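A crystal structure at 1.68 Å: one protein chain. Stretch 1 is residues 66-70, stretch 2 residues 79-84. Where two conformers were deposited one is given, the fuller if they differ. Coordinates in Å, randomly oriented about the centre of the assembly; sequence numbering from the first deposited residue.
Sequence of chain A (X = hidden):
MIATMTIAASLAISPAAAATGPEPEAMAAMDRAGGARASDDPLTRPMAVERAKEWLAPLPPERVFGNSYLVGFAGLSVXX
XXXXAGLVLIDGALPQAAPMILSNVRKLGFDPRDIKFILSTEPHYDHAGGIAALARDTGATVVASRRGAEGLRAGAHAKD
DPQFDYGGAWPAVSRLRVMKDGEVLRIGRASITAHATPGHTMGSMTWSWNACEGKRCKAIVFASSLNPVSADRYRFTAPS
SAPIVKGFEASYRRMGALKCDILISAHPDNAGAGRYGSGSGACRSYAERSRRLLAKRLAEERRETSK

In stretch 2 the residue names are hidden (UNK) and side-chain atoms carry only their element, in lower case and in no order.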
# COMPACT_ATOMS: atom_id res chain seq x y z
N GLY A 66 -0.68 15.64 12.80
CA GLY A 66 -2.08 15.49 13.21
C GLY A 66 -2.32 14.15 13.84
O GLY A 66 -1.51 13.65 14.60
N ASN A 67 -3.40 13.54 13.37
CA ASN A 67 -3.94 12.27 13.79
C ASN A 67 -3.30 11.08 13.10
O ASN A 67 -3.77 9.96 13.28
CB ASN A 67 -5.46 12.27 13.55
CG ASN A 67 -5.92 12.30 12.01
OD1 ASN A 67 -5.16 12.49 11.05
ND2 ASN A 67 -7.24 12.18 11.83
N SER A 68 -2.25 11.29 12.30
CA SER A 68 -1.78 10.26 11.39
C SER A 68 -0.37 9.88 11.78
O SER A 68 0.47 10.75 12.06
CB SER A 68 -1.79 10.86 9.93
OG SER A 68 -3.19 11.06 9.55
N TYR A 69 -0.11 8.58 11.74
CA TYR A 69 1.13 8.00 12.25
C TYR A 69 1.71 6.96 11.32
O TYR A 69 1.02 6.37 10.49
CB TYR A 69 0.89 7.29 13.61
CG TYR A 69 0.24 8.16 14.64
CD1 TYR A 69 -1.13 8.41 14.62
CD2 TYR A 69 1.01 8.73 15.64
CE1 TYR A 69 -1.75 9.22 15.64
CE2 TYR A 69 0.40 9.53 16.64
CZ TYR A 69 -0.96 9.76 16.64
OH TYR A 69 -1.56 10.57 17.62
N LEU A 70 2.98 6.66 11.54
CA LEU A 70 3.63 5.51 10.91
C LEU A 70 3.90 4.43 11.94
O LEU A 70 4.47 4.70 13.02
CB LEU A 70 4.97 5.91 10.29
CG LEU A 70 4.70 6.79 9.05
CD1 LEU A 70 5.99 7.36 8.46
CD2 LEU A 70 3.81 6.11 7.95
N UNK A 79 0.61 2.72 7.75
CA UNK A 79 0.12 3.96 8.38
C UNK A 79 -1.01 3.65 9.35
O UNK A 79 -1.67 2.62 9.24
c UNK A 79 -0.40 4.95 7.34
N UNK A 80 -1.24 4.55 10.31
CA UNK A 80 -2.31 4.43 11.31
C UNK A 80 -2.96 5.81 11.40
O UNK A 80 -2.26 6.82 11.54
c UNK A 80 -1.77 4.00 12.69
c UNK A 80 -3.68 2.67 13.52
c UNK A 80 -2.87 3.99 13.72
c UNK A 80 -2.15 3.99 15.08
N UNK A 81 -4.27 5.86 11.19
CA UNK A 81 -5.02 7.13 11.28
C UNK A 81 -5.98 7.03 12.44
O UNK A 81 -6.81 6.11 12.49
c UNK A 81 -6.62 8.76 10.08
c UNK A 81 -4.87 7.36 8.78
c UNK A 81 -5.66 7.34 7.47
c UNK A 81 -5.82 7.40 9.98
N UNK A 82 -5.90 7.99 13.36
CA UNK A 82 -6.86 8.09 14.46
C UNK A 82 -7.98 9.03 14.03
O UNK A 82 -7.82 10.26 14.03
o UNK A 82 -6.65 9.46 17.87
c UNK A 82 -7.11 8.82 16.86
o UNK A 82 -8.30 8.47 16.68
c UNK A 82 -6.15 8.55 15.72
N UNK A 83 -9.18 8.48 13.75
CA UNK A 83 -10.22 9.28 13.12
C UNK A 83 -11.13 9.98 14.12
O UNK A 83 -11.96 10.80 13.72
o UNK A 83 -11.91 7.60 13.12
c UNK A 83 -10.26 7.43 11.34
c UNK A 83 -11.10 8.41 12.23
N UNK A 84 -11.01 9.65 15.39
CA UNK A 84 -11.93 10.12 16.42
C UNK A 84 -13.09 9.17 16.66
O UNK A 84 -13.76 9.29 17.69
O HOH W 1 -4.25 10.99 17.67

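Position 79 carries a single side-chain carbon. That carbon lies 4.4 Å from CD2 of Leu70, its partner in a non-hydrogen-bonded antiparallel pair, while the CA of 79 sits 3.3 Å from the carbonyl O of Tyr69 in a CA-H...O contact. One carbon and nothing more means alanine, Ala79. Its small methyl lies on the same sheet face as Leu70, whose longer side chain supplies the reach for an apolar contact.

Position 80 has four carbons, forked at the second, with no heteroatom. Its CB approaches CB of Tyr69 at 4.3 Å. The fork one carbon beyond CB identifies leucine, Leu80. The residue is buried, which suits a wholly hydrocarbon side chain, and its backbone is fully engaged with its partner: Tyr69 N donates to Leu80 O at 2.8 Å, and Leu80 N donates to Tyr69 O at 2.9 Å.

At position 81 there are again four carbons, but the fork is at the first, and one arm is two carbons long. This is isoleucine, Ile81. Beta-branched residues are at home in extended strands, and this one is buried on the face shared with Ser68 and Leu70. Its CG1 lies 4.1 Å from Ser68 OG, and its CG2 lies 3.9 Å from Asn67 ND2; both are packing contacts.

Position 82 shows two carbons, the second bearing two oxygens: a short carboxylate, hence aspartate, Asp82. Its CB lies 4.5 Å from CE1 of Tyr69, at the edge of the ring. A water links the two polar ends, 2.7 Å from Tyr69 OH and donating to Asp82 OD2 at 2.9 Å. The other oxygen, OD1, accepts from the backbone N of position 84 at 3.2 Å, tying the strand end to the following turn.

Position 83 has one carbon carrying an oxygen and a carbon, the pattern of threonine, Thr83. Its CA-to-CB bond points away from stretch 1, so it adds little to the contact; the nearest approach is its CA, 4.4 Å from Asn67 ND2.

Position 84 has no side-chain atoms and is Gly84. With phi at 92° and psi at -14°, a CB would jam against the carbonyl O of Thr83, so the backbone itself calls for glycine.

The contact is therefore built chiefly on antiparallel backbone pairing. The Tyr69-Leu80 pair is extended by Asp82 N donating to Asn67 O at 2.9 Å, nearly linear at 177°, while Asn67 ND2 adds a weak bond to Asp82 O at 3.0 Å. Apolar packing and the water bridge supplement this ladder.

Stretch 2 79-84: ALIDTG
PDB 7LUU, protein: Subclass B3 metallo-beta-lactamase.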